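Local atomic coordinates of cobalamin biosynthesis precorrin-6Y methylase (cbiE) (Archaeoglobus fulgidus, PDB entry 2BB3), a protein that probably transfers a methyl group from S-adenosyl-L-methionine to a precorrin intermediate on the way to adenosylcobalamin. Residues A131-D136 / H162-A167; P99-L104 / S124-A129; L184-L187 / E192-R195; E38-I43 / K118-I123. All blocks are in the same frame, centred on the assembly; numbering follows the deposited sequence. Where two conformers were deposited one is given.

Contact 1 of 4, residues A131-D136 / H162-A167. With SAH (S-adenosyl-L-homocysteine), chain C.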
# COMPACT_ATOMS: atom_id res chain seq x y z
N ALA A 131 0.26 -0.94 9.72
CA ALA A 131 0.60 0.16 10.61
C ALA A 131 0.27 -0.17 12.05
O ALA A 131 0.99 0.23 12.95
CB ALA A 131 -0.10 1.43 10.18
N ARG A 132 -0.82 -0.91 12.27
CA ARG A 132 -1.18 -1.30 13.65
C ARG A 132 -0.17 -2.29 14.22
O ARG A 132 0.16 -2.22 15.40
CB ARG A 132 -2.55 -2.00 13.69
CG ARG A 132 -3.73 -1.14 13.30
CD ARG A 132 -3.99 -0.03 14.31
NE ARG A 132 -5.33 0.49 14.10
CZ ARG A 132 -5.63 1.51 13.30
NH1 ARG A 132 -4.65 2.12 12.63
NH2 ARG A 132 -6.90 1.87 13.13
N LEU A 133 0.30 -3.20 13.38
CA LEU A 133 1.24 -4.26 13.75
C LEU A 133 2.71 -3.86 13.74
O LEU A 133 3.54 -4.58 14.28
CB LEU A 133 1.10 -5.44 12.79
CG LEU A 133 -0.23 -6.19 12.69
CD1 LEU A 133 -0.24 -7.02 11.44
CD2 LEU A 133 -0.41 -7.06 13.93
N LYS A 134 3.02 -2.71 13.14
CA LYS A 134 4.42 -2.26 13.03
C LYS A 134 5.19 -3.28 12.18
O LYS A 134 6.34 -3.60 12.47
CB LYS A 134 5.09 -2.15 14.41
CG LYS A 134 4.37 -1.28 15.42
CD LYS A 134 4.21 0.15 14.92
CE LYS A 134 3.54 1.03 15.95
NZ LYS A 134 4.26 1.03 17.24
N VAL A 135 4.56 -3.79 11.13
CA VAL A 135 5.19 -4.77 10.25
C VAL A 135 5.37 -4.20 8.85
O VAL A 135 4.49 -3.52 8.33
CB VAL A 135 4.35 -6.08 10.18
CG1 VAL A 135 4.92 -7.02 9.12
CG2 VAL A 135 4.36 -6.77 11.56
N ASP A 136 6.52 -4.47 8.23
CA ASP A 136 6.80 -3.95 6.89
C ASP A 136 6.14 -4.82 5.82
O ASP A 136 6.02 -6.04 5.98
CB ASP A 136 8.32 -3.88 6.64
CG ASP A 136 8.69 -2.89 5.56
OD1 ASP A 136 8.74 -3.26 4.36
OD2 ASP A 136 8.95 -1.72 5.90
N HIS A 162 5.39 -13.66 6.53
CA HIS A 162 4.22 -13.72 7.38
C HIS A 162 3.12 -13.65 6.33
O HIS A 162 3.37 -13.23 5.21
CB HIS A 162 4.06 -12.45 8.24
CG HIS A 162 5.24 -12.12 9.08
ND1 HIS A 162 5.79 -13.01 9.98
CD2 HIS A 162 5.92 -10.96 9.25
CE1 HIS A 162 6.75 -12.41 10.66
NE2 HIS A 162 6.84 -11.16 10.23
N LEU A 163 1.91 -14.04 6.69
CA LEU A 163 0.81 -13.92 5.76
C LEU A 163 -0.12 -12.83 6.28
O LEU A 163 -0.34 -12.70 7.48
CB LEU A 163 0.03 -15.23 5.64
CG LEU A 163 0.72 -16.41 4.94
CD1 LEU A 163 -0.28 -17.55 4.79
CD2 LEU A 163 1.24 -15.98 3.57
N LEU A 164 -0.64 -12.03 5.35
CA LEU A 164 -1.60 -11.00 5.68
C LEU A 164 -2.75 -11.40 4.74
O LEU A 164 -2.70 -11.16 3.54
CB LEU A 164 -1.06 -9.60 5.34
CG LEU A 164 -1.67 -8.48 6.20
CD1 LEU A 164 -1.32 -8.71 7.66
CD2 LEU A 164 -1.16 -7.12 5.75
N ILE A 165 -3.77 -12.04 5.30
CA ILE A 165 -4.88 -12.53 4.51
C ILE A 165 -6.10 -11.62 4.55
O ILE A 165 -6.57 -11.26 5.62
CB ILE A 165 -5.32 -13.93 5.02
CG1 ILE A 165 -4.12 -14.87 5.06
CG2 ILE A 165 -6.42 -14.50 4.14
CD1 ILE A 165 -4.36 -16.13 5.92
N LEU A 166 -6.59 -11.22 3.39
CA LEU A 166 -7.79 -10.40 3.36
C LEU A 166 -8.92 -11.42 3.39
O LEU A 166 -9.15 -12.12 2.40
CB LEU A 166 -7.85 -9.54 2.09
CG LEU A 166 -6.67 -8.57 1.91
CD1 LEU A 166 -7.12 -7.37 1.15
CD2 LEU A 166 -6.15 -8.12 3.25
N ALA A 167 -9.61 -11.52 4.52
CA ALA A 167 -10.66 -12.51 4.62
C ALA A 167 -12.03 -11.94 4.95
O ALA A 167 -12.19 -10.77 5.27
CB ALA A 167 -10.28 -13.54 5.69
N SAH C . -9.52 -2.55 -1.98
CA SAH C . -9.59 -2.83 -0.60
CB SAH C . -9.85 -4.32 -0.35
CG SAH C . -11.06 -5.06 -0.90
SD SAH C . -11.09 -6.83 -0.83
C SAH C . -8.37 -2.28 0.04
O SAH C . -8.48 -2.30 1.20
OXT SAH C . -7.41 -1.93 -0.60
C5' SAH C . -12.06 -6.71 0.64
C4' SAH C . -11.38 -7.22 1.90
O4' SAH C . -10.51 -6.33 2.47
C3' SAH C . -12.28 -7.74 2.98
O3' SAH C . -12.74 -9.01 2.77
C2' SAH C . -11.36 -7.64 4.15
O2' SAH C . -10.62 -8.77 4.33
C1' SAH C . -10.45 -6.52 3.81
N9 SAH C . -10.91 -5.29 4.43
C8 SAH C . -11.42 -4.28 3.79
N7 SAH C . -11.68 -3.30 4.58
C5 SAH C . -11.33 -3.66 5.76
C6 SAH C . -11.38 -3.02 6.95
N6 SAH C . -11.85 -1.83 7.10
N1 SAH C . -10.92 -3.64 8.01
C2 SAH C . -10.44 -4.88 7.91
N3 SAH C . -10.39 -5.48 6.74
C4 SAH C . -10.84 -4.90 5.68
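L133 and L164 meet through single methyl groups, CD1 of the first lying 4.3 Å from CD1 of the second, at the point where helix 125-133 ends beside strand 162-167. Their spacing is van der Waals contact with little interlock, and the whole interface buries only 95 Å². The closest pair of CA atoms, those of V135 and H162, is still 9.4 Å apart, so side chains alone bridge the gap. The well-packed members are L164 and V135, both buried: V126 and L130 of the helix and I210 and F212 of strand 209-213 also touch L164, while L130 and V140 touch V135.

Their partners L133 and H162, by contrast, are partly exposed. The chain has just left the helix through K134, whose positive phi of 63° turns it so that V135 can face the strand. With CG1 anti to the backbone nitrogen (chi1 173°), V135 sets that methyl 4.1 Å from CD2 of H162, and the two side chains cross obliquely. The imidazole has other partners: ND1 is hydrogen-bonded to the backbone N of R215, and F212 meets the ring edge-to-face.

At the far end of the strand, A167 O lies 2.7 Å from O2' of S-adenosyl-L-homocysteine and also faces O3', while CD1 of L166 rests 3.8 Å from the ribose O4'. Between the two segments the touching atoms are all carbon, whereas the cofactor end of the same strand presents a backbone carbonyl to the ribose diol, consistent with a site that recognises the sugar by its hydroxyls.

Contact 2 of 4, residues P99-L104 / S124-A129. With SAH (S-adenosyl-L-homocysteine), chain C.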
# COMPACT_ATOMS: atom_id res chain seq x y z
N PRO A 99 -7.34 0.42 -5.06
CA PRO A 99 -7.84 -0.34 -6.22
C PRO A 99 -7.04 -1.58 -6.62
O PRO A 99 -7.59 -2.55 -7.11
CB PRO A 99 -7.84 0.71 -7.35
CG PRO A 99 -7.83 2.05 -6.62
CD PRO A 99 -6.95 1.79 -5.44
N MSE A 100 -5.73 -1.55 -6.40
CA MSE A 100 -4.90 -2.68 -6.77
C MSE A 100 -4.58 -3.62 -5.59
O MSE A 100 -3.48 -4.15 -5.48
CB MSE A 100 -3.61 -2.18 -7.42
CG MSE A 100 -3.78 -1.67 -8.87
SE MSE A 100 -4.46 -3.04 -10.12
CE MSE A 100 -6.29 -2.42 -10.17
N VAL A 101 -5.54 -3.76 -4.68
CA VAL A 101 -5.42 -4.70 -3.57
C VAL A 101 -6.74 -5.47 -3.58
O VAL A 101 -7.78 -4.92 -3.21
CB VAL A 101 -5.28 -4.01 -2.17
CG1 VAL A 101 -5.36 -5.08 -1.09
CG2 VAL A 101 -3.97 -3.23 -2.07
N ALA A 102 -6.69 -6.72 -4.02
CA ALA A 102 -7.88 -7.56 -4.09
C ALA A 102 -8.94 -6.77 -4.83
O ALA A 102 -10.11 -6.78 -4.46
CB ALA A 102 -8.37 -7.90 -2.70
N GLY A 103 -8.50 -6.06 -5.86
CA GLY A 103 -9.44 -5.23 -6.60
C GLY A 103 -9.94 -5.80 -7.91
O GLY A 103 -10.16 -7.01 -8.05
N LEU A 104 -10.10 -4.91 -8.87
CA LEU A 104 -10.61 -5.25 -10.18
C LEU A 104 -9.56 -5.76 -11.16
O LEU A 104 -9.90 -6.21 -12.24
CB LEU A 104 -11.31 -4.01 -10.78
CG LEU A 104 -12.54 -3.52 -10.01
CD1 LEU A 104 -13.10 -2.27 -10.68
CD2 LEU A 104 -13.61 -4.62 -9.93
N SER A 124 -4.98 1.32 1.70
CA SER A 124 -5.69 0.05 1.85
C SER A 124 -5.78 -0.45 3.27
O SER A 124 -5.06 0.00 4.15
CB SER A 124 -5.02 -1.03 0.99
OG SER A 124 -3.73 -1.32 1.47
N SER A 125 -6.68 -1.41 3.48
CA SER A 125 -6.86 -1.98 4.80
C SER A 125 -5.57 -2.71 5.13
O SER A 125 -5.21 -2.90 6.30
CB SER A 125 -8.06 -2.94 4.82
OG SER A 125 -7.93 -3.95 3.84
N VAL A 126 -4.86 -3.13 4.09
CA VAL A 126 -3.59 -3.79 4.26
C VAL A 126 -2.61 -2.82 4.92
O VAL A 126 -1.93 -3.18 5.88
CB VAL A 126 -3.01 -4.30 2.91
CG1 VAL A 126 -1.48 -4.56 3.07
CG2 VAL A 126 -3.73 -5.59 2.51
N GLN A 127 -2.56 -1.60 4.44
CA GLN A 127 -1.67 -0.60 5.03
C GLN A 127 -2.05 -0.25 6.45
O GLN A 127 -1.18 -0.09 7.32
CB GLN A 127 -1.67 0.68 4.20
CG GLN A 127 -0.84 0.61 2.94
CD GLN A 127 -1.14 1.75 2.01
OE1 GLN A 127 -2.12 1.72 1.28
NE2 GLN A 127 -0.30 2.79 2.07
N VAL A 128 -3.35 -0.12 6.70
CA VAL A 128 -3.79 0.21 8.05
C VAL A 128 -3.40 -0.91 9.02
O VAL A 128 -2.91 -0.62 10.11
CB VAL A 128 -5.32 0.48 8.06
CG1 VAL A 128 -5.83 0.63 9.48
CG2 VAL A 128 -5.62 1.75 7.26
N ALA A 129 -3.58 -2.17 8.61
CA ALA A 129 -3.23 -3.31 9.47
C ALA A 129 -1.71 -3.35 9.74
O ALA A 129 -1.27 -3.55 10.87
CB ALA A 129 -3.68 -4.65 8.81
N SAH C . -9.52 -2.55 -1.98
CA SAH C . -9.59 -2.83 -0.60
CB SAH C . -9.85 -4.32 -0.35
CG SAH C . -11.06 -5.06 -0.90
SD SAH C . -11.09 -6.83 -0.83
C SAH C . -8.37 -2.28 0.04
O SAH C . -8.48 -2.30 1.20
OXT SAH C . -7.41 -1.93 -0.60
C5' SAH C . -12.06 -6.71 0.64
C4' SAH C . -11.38 -7.22 1.90
O4' SAH C . -10.51 -6.33 2.47
C3' SAH C . -12.28 -7.74 2.98
O3' SAH C . -12.74 -9.01 2.77
C2' SAH C . -11.36 -7.64 4.15
O2' SAH C . -10.62 -8.77 4.33
C1' SAH C . -10.45 -6.52 3.81
N9 SAH C . -10.91 -5.29 4.43
C8 SAH C . -11.42 -4.28 3.79
N7 SAH C . -11.68 -3.30 4.58
C5 SAH C . -11.33 -3.66 5.76
C6 SAH C . -11.38 -3.02 6.95
N6 SAH C . -11.85 -1.83 7.10
N1 SAH C . -10.92 -3.64 8.01
C2 SAH C . -10.44 -4.88 7.91
N3 SAH C . -10.39 -5.48 6.74
C4 SAH C . -10.84 -4.90 5.68
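V101 meets the start of helix 125-133 with both branches. With CG1 anti to the backbone nitrogen (chi1 172°), that methyl is directed at V126, 4.0 Å from its CG2, and V101 CG2 at S124, 3.9 Å from its CB. The CB of V101 meanwhile sits 3.4 Å from OXT of S-adenosyl-L-homocysteine, and its carbonyl O accepts a bond from the ligand's amino N at 3.2 Å. A glycine here would probably keep that backbone bond but open a gap between the loop, the helix start and the ligand carboxylate.

S124 is the N-cap and forms a capping box with Q127: S124 N donates to Q127 OE1 at 2.9 Å, and Q127 N returns a bond to S124 OG. The box caps the first turn, where S125 N points at the ligand's carboxylate O, 3.0 Å away and nearly straight at 175°; S125 OG grips the same oxygen. A carboxylate at a helix N terminus is likely to be stabilised by the helix dipole.

A102 follows, its CB 3.5 Å from the ligand's SD. Beyond it, the backbone N atoms of A102 and G103 donate to D136 of the second subunit in the conformer given for that side chain, tying this cofactor loop to the dimer interface.

Contact 3 of 4, residues L184-L187 / E192-R195. With SAH (S-adenosyl-L-homocysteine), chain C.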
# COMPACT_ATOMS: atom_id res chain seq x y z
N LEU A 184 -7.65 -8.59 12.55
CA LEU A 184 -7.86 -7.15 12.59
C LEU A 184 -9.20 -6.94 11.89
O LEU A 184 -9.32 -7.08 10.68
CB LEU A 184 -6.70 -6.39 11.92
CG LEU A 184 -5.38 -6.76 12.62
CD1 LEU A 184 -4.65 -7.80 11.80
CD2 LEU A 184 -4.50 -5.53 12.84
N GLU A 185 -10.22 -6.65 12.69
CA GLU A 185 -11.58 -6.50 12.23
C GLU A 185 -12.09 -5.09 12.15
O GLU A 185 -11.90 -4.28 13.08
CB GLU A 185 -12.52 -7.30 13.15
CG GLU A 185 -12.10 -8.74 13.31
CD GLU A 185 -12.92 -9.47 14.36
OE1 GLU A 185 -12.95 -9.01 15.52
OE2 GLU A 185 -13.52 -10.51 14.02
N ASN A 186 -12.75 -4.79 11.04
CA ASN A 186 -13.37 -3.49 10.84
C ASN A 186 -12.44 -2.32 11.15
O ASN A 186 -12.82 -1.39 11.86
CB ASN A 186 -14.62 -3.42 11.73
CG ASN A 186 -15.39 -4.73 11.73
OD1 ASN A 186 -15.64 -5.32 10.67
ND2 ASN A 186 -15.79 -5.19 12.91
N LEU A 187 -11.22 -2.37 10.61
CA LEU A 187 -10.27 -1.30 10.85
C LEU A 187 -10.90 0.05 10.49
O LEU A 187 -11.50 0.21 9.42
CB LEU A 187 -9.00 -1.53 10.03
CG LEU A 187 -8.23 -2.76 10.49
CD1 LEU A 187 -7.01 -3.01 9.60
CD2 LEU A 187 -7.78 -2.57 11.95
N GLU A 192 -14.42 -1.65 15.17
CA GLU A 192 -13.03 -2.09 15.07
C GLU A 192 -12.58 -2.93 16.26
O GLU A 192 -12.75 -2.53 17.41
CB GLU A 192 -12.09 -0.88 14.94
CG GLU A 192 -10.62 -1.27 14.89
CD GLU A 192 -9.69 -0.08 14.86
OE1 GLU A 192 -8.90 0.07 15.81
OE2 GLU A 192 -9.75 0.72 13.90
N ARG A 193 -11.99 -4.08 15.98
CA ARG A 193 -11.49 -4.98 17.01
C ARG A 193 -10.21 -5.67 16.57
O ARG A 193 -10.06 -6.01 15.41
CB ARG A 193 -12.47 -6.12 17.30
CG ARG A 193 -13.74 -5.79 18.01
CD ARG A 193 -14.44 -7.10 18.39
NE ARG A 193 -14.67 -7.94 17.22
CZ ARG A 193 -15.63 -7.74 16.32
NH1 ARG A 193 -15.74 -8.56 15.27
NH2 ARG A 193 -16.50 -6.75 16.47
N ILE A 194 -9.30 -5.89 17.51
CA ILE A 194 -8.09 -6.63 17.20
C ILE A 194 -8.11 -7.80 18.18
O ILE A 194 -8.18 -7.60 19.39
CB ILE A 194 -6.81 -5.78 17.37
CG1 ILE A 194 -6.79 -4.63 16.34
CG2 ILE A 194 -5.58 -6.66 17.17
CD1 ILE A 194 -5.46 -3.85 16.33
N ARG A 195 -8.09 -9.03 17.68
CA ARG A 195 -8.14 -10.19 18.55
C ARG A 195 -6.97 -11.11 18.29
O ARG A 195 -6.38 -11.09 17.20
CB ARG A 195 -9.46 -10.96 18.33
CG ARG A 195 -10.72 -10.09 18.49
CD ARG A 195 -11.84 -10.60 17.57
NE ARG A 195 -12.24 -11.94 17.97
CZ ARG A 195 -12.95 -12.77 17.24
NH1 ARG A 195 -13.40 -12.44 16.02
NH2 ARG A 195 -13.20 -13.97 17.74
N SAH C . -9.52 -2.55 -1.98
CA SAH C . -9.59 -2.83 -0.60
CB SAH C . -9.85 -4.32 -0.35
CG SAH C . -11.06 -5.06 -0.90
SD SAH C . -11.09 -6.83 -0.83
C SAH C . -8.37 -2.28 0.04
O SAH C . -8.48 -2.30 1.20
OXT SAH C . -7.41 -1.93 -0.60
C5' SAH C . -12.06 -6.71 0.64
C4' SAH C . -11.38 -7.22 1.90
O4' SAH C . -10.51 -6.33 2.47
C3' SAH C . -12.28 -7.74 2.98
O3' SAH C . -12.74 -9.01 2.77
C2' SAH C . -11.36 -7.64 4.15
O2' SAH C . -10.62 -8.77 4.33
C1' SAH C . -10.45 -6.52 3.81
N9 SAH C . -10.91 -5.29 4.43
C8 SAH C . -11.42 -4.28 3.79
N7 SAH C . -11.68 -3.30 4.58
C5 SAH C . -11.33 -3.66 5.76
C6 SAH C . -11.38 -3.02 6.95
N6 SAH C . -11.85 -1.83 7.10
N1 SAH C . -10.92 -3.64 8.01
C2 SAH C . -10.44 -4.88 7.91
N3 SAH C . -10.39 -5.48 6.74
C4 SAH C . -10.84 -4.90 5.68
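E185 sends its carboxylate out on a chain extended beyond CG, and the two arginines opposite fold in to meet it: R193 bends at chi3 (-56°), and R195 bends at chi2 and again at chi3 (64°). The firmer half is the salt bridge of R195 NH1 to E185 OE2 at 2.8 Å, with the oxygen in the guanidinium plane but approached from above the carboxylate plane. R193 turns its guanidinium 88° to the carboxylate and meets OE1 at its edge through NE and NH1; these bonds are weak, and the position of OE1 is uncertain.

The side chains project from the antiparallel hairpin of strands 180-185 and 193-198. E185 and R193 are its hydrogen-bonded pair, E185 N reaching R193 O at 2.8 Å and R193 N reaching E185 O at 2.9 Å. On the opposite face L184 CD2 lies 4.0 Å from I194 CD1. Replacing E185 with an alanine is likely to leave R195 NH1 without its salt-bridge partner and the two neighbouring guanidinium groups less well neutralised.

Past the strand end, L187 reads the adenine of S-adenosyl-L-homocysteine by its backbone: N donates to N1 at 2.9 Å and O accepts from N6 at 3.1 Å. That donor-acceptor pair matches an adenine edge, consistent with recognition of the base by main-chain atoms just beyond a charge-paired hairpin.

Contact 4 of 4, residues E38-I43 / K118-I123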
# COMPACT_ATOMS: atom_id res chain seq x y z
N GLU A 38 -5.48 14.48 -2.80
CA GLU A 38 -5.83 15.66 -3.58
C GLU A 38 -6.09 15.31 -5.04
O GLU A 38 -6.94 15.91 -5.68
CB GLU A 38 -4.71 16.71 -3.50
CG GLU A 38 -4.09 16.87 -2.11
CD GLU A 38 -3.14 18.07 -2.01
OE1 GLU A 38 -2.48 18.40 -3.03
OE2 GLU A 38 -3.05 18.66 -0.91
N ARG A 39 -5.35 14.35 -5.56
CA ARG A 39 -5.54 13.97 -6.95
C ARG A 39 -6.85 13.20 -7.10
O ARG A 39 -7.58 13.39 -8.08
CB ARG A 39 -4.36 13.15 -7.45
CG ARG A 39 -4.20 13.18 -8.96
CD ARG A 39 -2.90 12.52 -9.40
NE ARG A 39 -2.72 12.54 -10.85
CZ ARG A 39 -1.78 11.85 -11.49
NH1 ARG A 39 -0.94 11.09 -10.80
NH2 ARG A 39 -1.70 11.91 -12.81
N ALA A 40 -7.17 12.35 -6.13
CA ALA A 40 -8.41 11.59 -6.18
C ALA A 40 -9.61 12.55 -6.20
O ALA A 40 -10.54 12.38 -6.99
CB ALA A 40 -8.51 10.65 -4.98
N LYS A 41 -9.59 13.56 -5.34
CA LYS A 41 -10.68 14.53 -5.27
C LYS A 41 -10.84 15.30 -6.57
O LYS A 41 -11.95 15.55 -7.02
CB LYS A 41 -10.46 15.50 -4.11
CG LYS A 41 -10.40 14.83 -2.75
CD LYS A 41 -10.06 15.80 -1.63
CE LYS A 41 -9.48 15.05 -0.43
NZ LYS A 41 -9.34 15.92 0.78
N GLU A 42 -9.72 15.68 -7.18
CA GLU A 42 -9.77 16.42 -8.43
C GLU A 42 -10.41 15.55 -9.50
O GLU A 42 -11.29 16.00 -10.24
CB GLU A 42 -8.37 16.85 -8.83
CG GLU A 42 -7.70 17.78 -7.81
CD GLU A 42 -6.27 18.13 -8.17
OE1 GLU A 42 -5.59 18.81 -7.36
OE2 GLU A 42 -5.82 17.73 -9.28
N ILE A 43 -9.97 14.29 -9.58
CA ILE A 43 -10.53 13.36 -10.55
C ILE A 43 -12.02 13.24 -10.27
O ILE A 43 -12.84 13.33 -11.19
CB ILE A 43 -9.86 11.95 -10.42
CG1 ILE A 43 -8.44 12.00 -10.96
CG2 ILE A 43 -10.66 10.91 -11.18
CD1 ILE A 43 -7.59 10.84 -10.53
N LYS A 118 -7.03 4.20 -16.09
CA LYS A 118 -5.96 4.70 -15.23
C LYS A 118 -6.36 4.50 -13.76
O LYS A 118 -7.52 4.73 -13.38
CB LYS A 118 -5.68 6.18 -15.52
CG LYS A 118 -4.82 6.41 -16.78
CD LYS A 118 -4.84 7.86 -17.27
CE LYS A 118 -3.91 8.76 -16.45
NZ LYS A 118 -3.96 10.19 -16.89
N ILE A 119 -5.39 4.07 -12.96
CA ILE A 119 -5.61 3.81 -11.55
C ILE A 119 -5.04 4.89 -10.64
O ILE A 119 -3.91 5.32 -10.83
CB ILE A 119 -4.94 2.47 -11.13
CG1 ILE A 119 -5.35 1.34 -12.08
CG2 ILE A 119 -5.27 2.17 -9.67
CD1 ILE A 119 -6.82 1.06 -12.11
N GLU A 120 -5.84 5.34 -9.68
CA GLU A 120 -5.36 6.29 -8.68
C GLU A 120 -5.37 5.56 -7.35
O GLU A 120 -6.43 5.20 -6.85
CB GLU A 120 -6.27 7.52 -8.56
CG GLU A 120 -5.72 8.59 -7.57
CD GLU A 120 -4.32 9.06 -7.96
OE1 GLU A 120 -4.01 9.02 -9.17
OE2 GLU A 120 -3.54 9.47 -7.07
N PRO A 121 -4.18 5.34 -6.75
CA PRO A 121 -3.99 4.65 -5.46
C PRO A 121 -4.62 5.33 -4.27
O PRO A 121 -4.80 6.53 -4.26
CB PRO A 121 -2.47 4.63 -5.29
CG PRO A 121 -1.92 4.89 -6.67
CD PRO A 121 -2.90 5.86 -7.26
N ALA A 122 -4.93 4.56 -3.24
CA ALA A 122 -5.47 5.12 -2.00
C ALA A 122 -4.94 4.21 -0.88
O ALA A 122 -4.28 3.22 -1.16
CB ALA A 122 -7.00 5.12 -2.02
N ILE A 123 -5.23 4.53 0.38
CA ILE A 123 -4.76 3.72 1.48
C ILE A 123 -5.63 2.48 1.71
O ILE A 123 -6.84 2.57 1.86
CB ILE A 123 -4.64 4.61 2.74
CG1 ILE A 123 -3.39 5.50 2.53
CG2 ILE A 123 -4.53 3.76 4.02
CD1 ILE A 123 -3.41 6.73 3.31
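R39 lays its aliphatic chain across the carboxylate of E120, the two side chains crossing at about a right angle. R39 CD is 3.7 Å from E120 OE1 and R39 CB 3.8 Å from OE2, so methylene groups do the touching. The guanidinium lies farther on, tilted 61° from the carboxylate plane; R39 NH1 comes within 4.0 Å of OE1, but the oxygen is well out of the guanidinium plane, so the two are related by charge alone. OE2 is buried with no polar partner in the model, which is likely to make ionisation of this carboxylate costlier.

E120 reaches this place with CG anti to the backbone nitrogen (chi1 -176°) and a bend at the next torsion. Its stem is walled by the helix: I43 CD1 lies 4.1 Å from E120 CB, and A40 CB 4.3 Å from E120 CG.

These residues join helix 38-46 to strand 116-120, an outermost strand of the parallel five-stranded sheet. The helix belongs to the crossover from strand 23-28 to strand 49-52, which skips over strand 91-95 between them. The axes of helix 38-43 and strand 118-120 approach to 10.0 Å, with 128° between their directions.

Farther out, backbone bonds from K118 and E120 to I24, I26 and G28 hold the strand beside 23-28, from which W25 packs on I43. T37 OG1 accepts from A40 N near the helix start. The dimer closes over this region: Q35 of the second subunit packs on E120, while E38 and K41 form reciprocal salt bridges with K41 and E38 of that subunit.

In the fold
From the N terminus, contact 4 opens at helix 38-46 and closes after 74 intervening residues at strand 116-120, both in the parallel-sheet half. Contact 2 opens within that span, at 99-104, and closes just after it, at 124-129, so the two cross; P99 packs on I119 and E120 where they meet. Helix 125-133 then passes from contact 2 to contact 1, whose 25-residue loop ends on strand 162-167 of the mixed sheet, with L166 packed on V101 and V126. Contact 3 closes the hairpin between strands 180-185 and 193-198 at that sheet's edge, with four residues between its segments, and joins contact 1 by the R132-E192 salt bridge. None nests within another. Contacts 1, 2 and 3 all touch the cofactor product.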